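Local coordinates for KLLA0B12012p (Kluyveromyces lactis, PDB 6Y3P), which forms the C-terminal ATP-grasp domain of Pby1, a direct partner of the mRNA decapping enzyme Dcp2, and probably binds ATP and metal ions, at residues A[81-85]-A[106-111]; A[88-93]-A[310-316]; A[103-107]-A[341-345]; A[327-332]-A[344-350]. All blocks are in the same frame, centred on the assembly; numbering follows the deposited sequence.

Contact 1: residues A[81-85]-A[106-111]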
# COMPACT_ATOMS: atom_id res chain seq x y z
N ILE A 81 -5.02 -1.35 5.65
CA ILE A 81 -5.45 -0.42 4.58
C ILE A 81 -5.78 0.99 5.11
O ILE A 81 -5.88 1.92 4.31
CB ILE A 81 -6.57 -0.98 3.66
CG1 ILE A 81 -7.86 -1.37 4.44
CG2 ILE A 81 -6.03 -2.14 2.81
CD1 ILE A 81 -9.16 -1.43 3.61
N ARG A 82 -5.86 1.16 6.44
CA ARG A 82 -6.08 2.49 7.01
C ARG A 82 -4.76 2.99 7.58
O ARG A 82 -4.25 2.39 8.52
CB ARG A 82 -7.20 2.49 8.06
CG ARG A 82 -8.60 2.25 7.48
CD ARG A 82 -9.30 3.53 7.03
NE ARG A 82 -9.53 4.47 8.13
CZ ARG A 82 -10.58 4.42 8.96
NH1 ARG A 82 -11.50 3.47 8.83
NH2 ARG A 82 -10.70 5.32 9.92
N LYS A 83 -4.21 4.07 7.00
CA LYS A 83 -2.91 4.65 7.38
C LYS A 83 -2.83 5.06 8.87
O LYS A 83 -1.74 4.99 9.43
CB LYS A 83 -2.49 5.80 6.42
CG LYS A 83 -1.06 6.37 6.56
CD LYS A 83 0.07 5.34 6.87
CE LYS A 83 1.32 5.94 7.48
NZ LYS A 83 2.19 6.63 6.48
N HIS A 84 -3.96 5.40 9.53
CA HIS A 84 -3.88 5.72 10.96
C HIS A 84 -3.65 4.42 11.73
O HIS A 84 -2.72 4.32 12.54
CB HIS A 84 -5.14 6.48 11.45
CG HIS A 84 -5.24 6.62 12.94
ND1 HIS A 84 -5.90 5.67 13.72
CD2 HIS A 84 -4.76 7.59 13.76
CE1 HIS A 84 -5.79 6.08 14.97
NE2 HIS A 84 -5.12 7.24 15.05
N TYR A 85 -4.43 3.39 11.40
CA TYR A 85 -4.38 2.09 12.04
C TYR A 85 -3.11 1.30 11.70
O TYR A 85 -2.59 0.62 12.58
CB TYR A 85 -5.68 1.33 11.73
CG TYR A 85 -6.84 1.98 12.45
CD1 TYR A 85 -7.15 1.65 13.76
CD2 TYR A 85 -7.53 3.05 11.87
CE1 TYR A 85 -8.16 2.30 14.46
CE2 TYR A 85 -8.54 3.73 12.56
CZ TYR A 85 -8.87 3.34 13.86
OH TYR A 85 -9.89 3.95 14.55
N PHE A 106 9.40 2.49 7.42
CA PHE A 106 8.03 2.99 7.55
C PHE A 106 7.98 4.47 7.90
O PHE A 106 8.71 4.93 8.79
CB PHE A 106 7.25 2.16 8.60
CG PHE A 106 5.85 2.64 8.88
CD1 PHE A 106 4.90 2.69 7.87
CD2 PHE A 106 5.47 3.01 10.17
CE1 PHE A 106 3.59 3.10 8.15
CE2 PHE A 106 4.17 3.43 10.43
CZ PHE A 106 3.24 3.46 9.42
N LEU A 107 7.11 5.22 7.22
CA LEU A 107 6.92 6.64 7.45
C LEU A 107 5.77 6.77 8.37
O LEU A 107 4.64 6.50 7.98
CB LEU A 107 6.66 7.41 6.13
CG LEU A 107 7.80 7.45 5.15
CD1 LEU A 107 7.36 8.02 3.85
CD2 LEU A 107 9.01 8.19 5.71
N GLU A 108 6.06 7.05 9.64
CA GLU A 108 5.06 7.20 10.68
C GLU A 108 4.19 8.41 10.38
O GLU A 108 4.64 9.36 9.75
CB GLU A 108 5.73 7.44 12.04
CG GLU A 108 6.58 6.30 12.54
CD GLU A 108 7.36 6.70 13.77
OE1 GLU A 108 8.27 7.55 13.64
OE2 GLU A 108 7.02 6.20 14.87
N SER A 109 2.94 8.36 10.84
CA SER A 109 1.98 9.45 10.75
C SER A 109 1.24 9.50 12.07
O SER A 109 1.14 8.49 12.78
CB SER A 109 1.02 9.27 9.59
OG SER A 109 0.32 8.04 9.70
N PHE A 110 0.79 10.70 12.45
CA PHE A 110 0.06 10.93 13.68
C PHE A 110 -1.03 11.92 13.39
O PHE A 110 -0.94 12.66 12.42
CB PHE A 110 0.98 11.49 14.78
CG PHE A 110 2.20 10.66 15.06
CD1 PHE A 110 3.40 10.90 14.40
CD2 PHE A 110 2.17 9.64 16.01
CE1 PHE A 110 4.54 10.13 14.66
CE2 PHE A 110 3.31 8.87 16.28
CZ PHE A 110 4.49 9.12 15.60
N ASN A 111 -2.08 11.90 14.22
CA ASN A 111 -3.20 12.82 14.11
C ASN A 111 -3.18 13.77 15.29
O ASN A 111 -3.05 13.34 16.44
CB ASN A 111 -4.52 12.05 14.00
CG ASN A 111 -4.92 11.83 12.57
OD1 ASN A 111 -4.46 10.89 11.91
ND2 ASN A 111 -5.72 12.73 12.04
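The main polar interaction of this contact is made by the ammonium group of Lys83, in the first turn of helix 83-95. Lys83 NZ gives a hydrogen bond of 2.9 Å to Leu107 O, just before strand 109-113 begins. The same nitrogen also bonds Leu344 O and Gln198 OE1, so one lysine gathers acceptors from three separate parts of the chain. Lysine suits the place because a long, flexible chain carries three N-H donors to its tip.

Van der Waals packing accompanies the bond. The methylene Lys83 CE touches both Phe106 CZ, at 3.7 Å, and Ser109 OG, at 3.2 Å. Towards the open side, His84 CD2 comes 3.8 Å from Asn111 OD1, a looser approach between two partly exposed polar side chains. Ser87, one turn further along the helix, hydrogen-bonds through OG to Ser109 O.

The contact thus fastens the start of a helix to the edge strand of the five-stranded antiparallel sheet. Its chemistry implies that one ammonium group, bonded to two backbone carbonyls and a side-chain amide oxygen, links the loop before strand 109-113, strand 194-200 and strand 341-347 to the start of helix 83-95.

Contact 2: residues A[88-93]-A[310-316]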
# COMPACT_ATOMS: atom_id res chain seq x y z
N HIS A 88 -0.44 2.29 14.06
CA HIS A 88 -0.65 1.59 15.33
C HIS A 88 -0.23 0.15 15.27
O HIS A 88 0.42 -0.31 16.20
CB HIS A 88 -2.09 1.75 15.83
CG HIS A 88 -2.34 3.09 16.44
ND1 HIS A 88 -2.05 3.35 17.77
CD2 HIS A 88 -2.80 4.23 15.86
CE1 HIS A 88 -2.37 4.62 17.97
NE2 HIS A 88 -2.82 5.20 16.85
N THR A 89 -0.53 -0.55 14.17
CA THR A 89 -0.11 -1.95 13.98
C THR A 89 1.42 -2.05 14.03
O THR A 89 1.94 -2.91 14.75
CB THR A 89 -0.63 -2.52 12.64
OG1 THR A 89 -1.92 -2.00 12.35
CG2 THR A 89 -0.69 -4.04 12.65
N ILE A 90 2.13 -1.17 13.30
CA ILE A 90 3.59 -1.18 13.24
C ILE A 90 4.19 -0.79 14.60
O ILE A 90 5.03 -1.55 15.11
CB ILE A 90 4.16 -0.37 12.04
CG1 ILE A 90 3.77 -1.08 10.72
CG2 ILE A 90 5.69 -0.18 12.14
CD1 ILE A 90 4.03 -0.35 9.44
N HIS A 91 3.73 0.33 15.22
CA HIS A 91 4.21 0.78 16.53
C HIS A 91 4.13 -0.29 17.59
O HIS A 91 5.11 -0.48 18.32
CB HIS A 91 3.46 2.03 17.02
CG HIS A 91 3.55 3.22 16.12
ND1 HIS A 91 4.64 3.43 15.29
CD2 HIS A 91 2.66 4.23 15.95
CE1 HIS A 91 4.37 4.54 14.62
NE2 HIS A 91 3.20 5.07 14.99
N SER A 92 2.98 -0.99 17.68
CA SER A 92 2.80 -2.02 18.71
C SER A 92 3.64 -3.26 18.47
O SER A 92 3.98 -3.96 19.43
CB SER A 92 1.33 -2.36 18.92
OG SER A 92 0.72 -2.76 17.71
N TYR A 93 3.99 -3.53 17.21
CA TYR A 93 4.82 -4.68 16.86
C TYR A 93 6.33 -4.44 17.09
O TYR A 93 7.02 -5.36 17.52
CB TYR A 93 4.54 -5.05 15.41
CG TYR A 93 5.43 -6.12 14.83
CD1 TYR A 93 5.22 -7.47 15.12
CD2 TYR A 93 6.43 -5.80 13.92
CE1 TYR A 93 5.99 -8.47 14.54
CE2 TYR A 93 7.21 -6.79 13.33
CZ TYR A 93 6.99 -8.12 13.64
OH TYR A 93 7.76 -9.09 13.04
N ALA A 310 3.13 -8.55 11.87
CA ALA A 310 2.64 -7.49 12.76
C ALA A 310 1.12 -7.51 12.83
O ALA A 310 0.58 -7.64 13.92
CB ALA A 310 3.11 -6.12 12.27
N ALA A 311 0.46 -7.43 11.65
CA ALA A 311 -0.98 -7.38 11.40
C ALA A 311 -1.76 -8.53 12.01
O ALA A 311 -2.81 -8.32 12.60
CB ALA A 311 -1.24 -7.32 9.91
N VAL A 312 -1.26 -9.75 11.84
CA VAL A 312 -1.88 -10.99 12.28
C VAL A 312 -1.76 -11.19 13.79
O VAL A 312 -2.72 -11.64 14.42
CB VAL A 312 -1.28 -12.15 11.44
CG1 VAL A 312 -1.31 -13.49 12.15
CG2 VAL A 312 -1.94 -12.24 10.07
N ASN A 313 -0.60 -10.84 14.38
CA ASN A 313 -0.27 -11.10 15.78
C ASN A 313 -0.55 -9.98 16.79
O ASN A 313 -0.46 -10.26 17.99
CB ASN A 313 1.20 -11.52 15.88
CG ASN A 313 1.49 -12.81 15.16
OD1 ASN A 313 0.93 -13.87 15.47
ND2 ASN A 313 2.40 -12.76 14.18
N VAL A 314 -0.91 -8.76 16.36
CA VAL A 314 -1.20 -7.65 17.29
C VAL A 314 -2.30 -7.99 18.30
O VAL A 314 -3.28 -8.68 17.96
CB VAL A 314 -1.45 -6.26 16.66
CG1 VAL A 314 -0.13 -5.53 16.39
CG2 VAL A 314 -2.29 -6.36 15.39
N ASP A 315 -2.11 -7.52 19.54
CA ASP A 315 -3.00 -7.69 20.69
C ASP A 315 -4.19 -6.72 20.61
O ASP A 315 -5.11 -6.80 21.43
CB ASP A 315 -2.23 -7.49 22.01
CG ASP A 315 -0.80 -7.99 22.00
OD1 ASP A 315 0.04 -7.37 21.31
OD2 ASP A 315 -0.51 -8.97 22.72
N ARG A 316 -4.14 -5.79 19.61
CA ARG A 316 -5.15 -4.77 19.29
C ARG A 316 -5.91 -5.21 18.00
O ARG A 316 -5.98 -6.42 17.73
CB ARG A 316 -4.49 -3.38 19.08
CG ARG A 316 -3.26 -3.08 19.93
CD ARG A 316 -2.45 -1.93 19.34
NE ARG A 316 -2.97 -0.63 19.75
CZ ARG A 316 -2.35 0.53 19.54
NH1 ARG A 316 -1.17 0.56 18.94
NH2 ARG A 316 -2.90 1.67 19.95
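His88 opens the contact on helix 83-95: its ND1 accepts a weak hydrogen bond of 2.9 Å from Arg316 NH2, while the histidine CB lies over one face of the guanidinium group. One residue on, Thr89 turns its methyl to the other helix, with Thr89 CG2 3.6 Å from Ala311 CA; its hydroxyl OG1 is engaged with Tyr85 O and Ala79 O. Threonine serves both needs, since it offers a small apolar surface and a polar group that can bond to backbone carbonyls.

Ser92 points toward the second segment. Its OG lies 3.2 Å from Val314 CG1 and 3.7 Å from Arg316 CD, so the arginine's aliphatic stem passes over a short side chain that does not obstruct it. Tyr93 then presents a ring face to Ala310, whose CB stands 3.8 Å from the ring centroid in a CH-pi contact, and Tyr93 OH bonds Glu306 OE1.

The small Ala310 lets the backbones come close: the CA atoms of Tyr93 and Ala310 are 5.4 Å apart. This is plain structural packing within the tubulin-tyrosine-ligase-type ATP-grasp domain, between helices distant in sequence. The chemistry implies an apolar seam against the last turn of helix 290-313 and the following loop, with Arg316 lying along His88 and Ser92 at its exposed side.

Contact 3: residues A[103-107]-A[341-345]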
# COMPACT_ATOMS: atom_id res chain seq x y z
N ASN A 103 11.21 -0.76 11.78
CA ASN A 103 11.74 0.30 12.63
C ASN A 103 12.39 1.38 11.77
O ASN A 103 12.62 2.48 12.27
CB ASN A 103 12.82 -0.27 13.55
CG ASN A 103 12.30 -0.95 14.78
OD1 ASN A 103 11.87 -0.31 15.73
ND2 ASN A 103 12.43 -2.28 14.80
N ARG A 104 12.77 1.03 10.51
CA ARG A 104 13.40 1.93 9.54
C ARG A 104 12.55 2.18 8.30
O ARG A 104 12.47 3.31 7.86
CB ARG A 104 14.78 1.38 9.10
CG ARG A 104 15.96 2.29 9.48
CD ARG A 104 15.92 3.67 8.82
NE ARG A 104 17.16 4.44 9.03
CZ ARG A 104 17.35 5.69 8.63
NH1 ARG A 104 16.38 6.35 8.00
NH2 ARG A 104 18.50 6.30 8.85
N ALA A 105 11.97 1.11 7.72
CA ALA A 105 11.20 1.06 6.48
C ALA A 105 9.72 1.50 6.57
O ALA A 105 8.89 1.01 5.82
CB ALA A 105 11.29 -0.35 5.90
N PHE A 106 9.40 2.49 7.42
CA PHE A 106 8.03 2.99 7.55
C PHE A 106 7.98 4.47 7.90
O PHE A 106 8.71 4.93 8.79
CB PHE A 106 7.25 2.16 8.60
CG PHE A 106 5.85 2.64 8.88
CD1 PHE A 106 4.90 2.69 7.87
CD2 PHE A 106 5.47 3.01 10.17
CE1 PHE A 106 3.59 3.10 8.15
CE2 PHE A 106 4.17 3.43 10.43
CZ PHE A 106 3.24 3.46 9.42
N LEU A 107 7.11 5.22 7.22
CA LEU A 107 6.92 6.64 7.45
C LEU A 107 5.77 6.77 8.37
O LEU A 107 4.64 6.50 7.98
CB LEU A 107 6.66 7.41 6.13
CG LEU A 107 7.80 7.45 5.15
CD1 LEU A 107 7.36 8.02 3.85
CD2 LEU A 107 9.01 8.19 5.71
N VAL A 341 14.06 1.94 1.22
CA VAL A 341 12.61 2.03 1.02
C VAL A 341 11.89 2.47 2.29
O VAL A 341 12.31 2.18 3.40
CB VAL A 341 11.93 0.77 0.39
CG1 VAL A 341 12.70 0.23 -0.83
CG2 VAL A 341 11.71 -0.34 1.41
N LYS A 342 10.76 3.12 2.12
CA LYS A 342 9.96 3.53 3.23
C LYS A 342 8.53 3.29 2.89
O LYS A 342 8.04 3.81 1.90
CB LYS A 342 10.28 4.98 3.69
CG LYS A 342 11.26 4.94 4.89
CD LYS A 342 12.09 6.20 5.08
CE LYS A 342 13.02 6.14 6.29
NZ LYS A 342 12.30 6.12 7.60
N LEU A 343 7.87 2.40 3.65
CA LEU A 343 6.46 2.13 3.40
C LEU A 343 5.62 3.35 3.78
O LEU A 343 5.74 3.89 4.88
CB LEU A 343 5.94 0.85 4.10
CG LEU A 343 4.47 0.50 3.84
CD1 LEU A 343 4.21 0.13 2.39
CD2 LEU A 343 4.01 -0.59 4.77
N LEU A 344 4.78 3.77 2.84
CA LEU A 344 3.91 4.91 3.04
C LEU A 344 2.49 4.44 3.35
O LEU A 344 1.90 4.89 4.32
CB LEU A 344 3.97 5.84 1.81
CG LEU A 344 3.00 7.02 1.79
CD1 LEU A 344 3.39 8.10 2.83
CD2 LEU A 344 2.92 7.60 0.38
N GLU A 345 1.93 3.55 2.50
CA GLU A 345 0.55 3.07 2.66
C GLU A 345 0.29 1.79 1.90
O GLU A 345 1.06 1.39 1.01
CB GLU A 345 -0.46 4.14 2.19
CG GLU A 345 -0.37 4.45 0.70
CD GLU A 345 -1.05 5.72 0.22
OE1 GLU A 345 -1.90 6.25 0.97
OE2 GLU A 345 -0.75 6.16 -0.91
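Three hydrogen bonds hold the loop before strand 109-113 against strand 341-347. Leu343 N donates to Ala105 O at 2.8 Å and Leu107 N to Leu343 O at 3.0 Å, both nearly straight, so Leu343 uses its NH and its carbonyl on the residues flanking Phe106. This is a single backbone bridge, Phe106 with Leu343, and the two chains run in roughly the same direction, 32° apart. The third bond comes from a side chain: Lys342 NZ reaches Arg104 O at 2.8 Å. That ammonium also forms a salt bridge with Glu199 OE1, which helps to offset the nearby charge of Arg104, whose NH1 lies 4.1 Å from Lys342 NZ.

Around this frame, Ala105 CA approaches Val341 O at 3.5 Å in a CA-H...O contact. Leu107 packs its CD2 3.7 Å from the lysine methylene Lys342 CD and its CD1 4.1 Å from Leu344 CD1, while Phe106 CD1 lies 4.3 Å from Leu343 CB.

Such a bridge docks a loop without regular structure onto the hairpin formed with strand 326-335. Its chemistry implies that directional backbone bonds set the alignment, and that leucine side chains and lysine methylenes then seal the buried surroundings.

Contact 4: residues A[327-332]-A[344-350]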
# COMPACT_ATOMS: atom_id res chain seq x y z
N GLU A 327 -6.45 -11.65 -1.87
CA GLU A 327 -6.56 -10.23 -2.14
C GLU A 327 -5.25 -9.69 -2.65
O GLU A 327 -4.21 -9.99 -2.07
CB GLU A 327 -7.05 -9.43 -0.91
CG GLU A 327 -7.44 -8.00 -1.28
CD GLU A 327 -8.19 -7.16 -0.27
OE1 GLU A 327 -8.67 -7.72 0.73
OE2 GLU A 327 -8.30 -5.93 -0.49
N THR A 328 -5.30 -8.84 -3.69
CA THR A 328 -4.07 -8.20 -4.12
C THR A 328 -4.19 -6.72 -3.73
O THR A 328 -5.19 -6.05 -4.00
CB THR A 328 -3.61 -8.53 -5.55
OG1 THR A 328 -3.33 -7.34 -6.28
CG2 THR A 328 -4.52 -9.45 -6.29
N PHE A 329 -3.19 -6.27 -2.99
CA PHE A 329 -3.11 -4.91 -2.48
C PHE A 329 -2.01 -4.16 -3.22
O PHE A 329 -1.07 -4.78 -3.72
CB PHE A 329 -2.74 -4.93 -0.98
CG PHE A 329 -3.64 -5.74 -0.07
CD1 PHE A 329 -3.37 -7.08 0.18
CD2 PHE A 329 -4.69 -5.13 0.61
CE1 PHE A 329 -4.17 -7.82 1.07
CE2 PHE A 329 -5.49 -5.87 1.50
CZ PHE A 329 -5.23 -7.21 1.71
N GLY A 330 -2.14 -2.84 -3.23
CA GLY A 330 -1.16 -1.91 -3.79
C GLY A 330 -0.32 -1.30 -2.68
O GLY A 330 -0.82 -0.45 -1.93
N PHE A 331 0.94 -1.76 -2.54
CA PHE A 331 1.85 -1.23 -1.52
C PHE A 331 2.64 -0.08 -2.10
O PHE A 331 3.31 -0.23 -3.11
CB PHE A 331 2.77 -2.30 -0.96
CG PHE A 331 2.22 -3.14 0.17
CD1 PHE A 331 1.06 -3.88 -0.00
CD2 PHE A 331 2.94 -3.31 1.34
CE1 PHE A 331 0.60 -4.72 1.00
CE2 PHE A 331 2.48 -4.14 2.35
CZ PHE A 331 1.31 -4.84 2.18
N ASP A 332 2.55 1.08 -1.45
CA ASP A 332 3.28 2.27 -1.88
C ASP A 332 4.45 2.58 -0.98
O ASP A 332 4.30 2.82 0.24
CB ASP A 332 2.35 3.47 -2.09
CG ASP A 332 1.41 3.24 -3.26
OD1 ASP A 332 1.82 3.50 -4.42
OD2 ASP A 332 0.30 2.71 -3.04
N LEU A 344 4.78 3.77 2.84
CA LEU A 344 3.91 4.91 3.04
C LEU A 344 2.49 4.44 3.35
O LEU A 344 1.90 4.89 4.32
CB LEU A 344 3.97 5.84 1.81
CG LEU A 344 3.00 7.02 1.79
CD1 LEU A 344 3.39 8.10 2.83
CD2 LEU A 344 2.92 7.60 0.38
N GLU A 345 1.93 3.55 2.50
CA GLU A 345 0.55 3.07 2.66
C GLU A 345 0.29 1.79 1.90
O GLU A 345 1.06 1.39 1.01
CB GLU A 345 -0.46 4.14 2.19
CG GLU A 345 -0.37 4.45 0.70
CD GLU A 345 -1.05 5.72 0.22
OE1 GLU A 345 -1.90 6.25 0.97
OE2 GLU A 345 -0.75 6.16 -0.91
N VAL A 346 -0.85 1.17 2.25
CA VAL A 346 -1.35 -0.05 1.64
C VAL A 346 -2.74 0.33 1.13
O VAL A 346 -3.55 0.85 1.88
CB VAL A 346 -1.37 -1.22 2.67
CG1 VAL A 346 -2.01 -2.48 2.10
CG2 VAL A 346 0.04 -1.51 3.22
N ASN A 347 -2.97 0.15 -0.16
CA ASN A 347 -4.23 0.46 -0.81
C ASN A 347 -4.93 -0.81 -1.27
O ASN A 347 -4.36 -1.63 -1.99
CB ASN A 347 -4.05 1.42 -2.01
CG ASN A 347 -3.46 2.75 -1.63
OD1 ASN A 347 -4.08 3.57 -0.95
ND2 ASN A 347 -2.23 2.98 -2.05
N ALA A 348 -6.16 -0.96 -0.81
CA ALA A 348 -7.10 -2.02 -1.15
C ALA A 348 -7.70 -1.60 -2.48
O ALA A 348 -7.85 -0.40 -2.74
CB ALA A 348 -8.21 -2.10 -0.11
N PHE A 349 -8.06 -2.59 -3.31
CA PHE A 349 -8.69 -2.44 -4.62
C PHE A 349 -8.01 -1.32 -5.46
O PHE A 349 -8.65 -0.34 -5.86
CB PHE A 349 -10.22 -2.27 -4.44
CG PHE A 349 -10.85 -3.60 -4.09
CD1 PHE A 349 -10.77 -4.12 -2.80
CD2 PHE A 349 -11.47 -4.38 -5.07
CE1 PHE A 349 -11.30 -5.37 -2.49
CE2 PHE A 349 -11.99 -5.64 -4.77
CZ PHE A 349 -11.92 -6.12 -3.48
N PRO A 350 -6.67 -1.44 -5.66
CA PRO A 350 -5.95 -0.41 -6.42
C PRO A 350 -6.36 -0.34 -7.89
O PRO A 350 -6.85 -1.33 -8.44
CB PRO A 350 -4.49 -0.86 -6.30
CG PRO A 350 -4.57 -2.35 -6.13
CD PRO A 350 -5.77 -2.55 -5.27
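A classic beta bulge interrupts this antiparallel hairpin, the pair of strands 326-335 and 341-347 in the ATP-grasp domain: Leu344 and Glu345 both face Asp332. Asp332 O takes a hydrogen bond from Leu344 N at 2.8 Å and a weak one from Glu345 N at 3.4 Å, while Asp332 N donates to Glu345 O at 2.9 Å. Beyond the bulge, regular pairing resumes, Gly330 N to Asn347 O and Asn347 N to Gly330 O, both 2.8 Å; Pro350 crowds the site where a side chain on Gly330 would project.

The face of Asp332, Glu345 and Asn347 is polar, consistent with ATP-grasp relatives, where such residues bind the metal that accompanies ATP. Arg218 balances the aspartate by a salt bridge, and Asn347 ND2 lies 2.7 Å from Asp332 OD2 in a weak hydrogen bond. The opposite face of the sheet is apolar, backed by Leu307: Val346 CG2 lies 3.7 Å over the centroid of the Phe331 ring, a CH-pi contact.

In the fold
Contacts 3 and 4 are buried and share Leu344 and Glu345: one edge of strand 341-347 pairs with its hairpin partner, the other receives the loop at 103-107. Backbone hydrogen bonds dominate both. Contacts 1 and 2 are only partly buried and depend on side chains instead, both using helix 83-95, its start in contact 1 and its middle in contact 2. Phe106 and Leu107 belong to contacts 1 and 3, and Lys83 of contact 1 also bonds the carbonyl of Leu344, a residue shared by contacts 3 and 4. Ile90 of contact 2 packs on Phe106, whereas contacts 2 and 4 do not touch, their nearest atoms lying about 7 Å apart; helix 290-313 nevertheless reaches both.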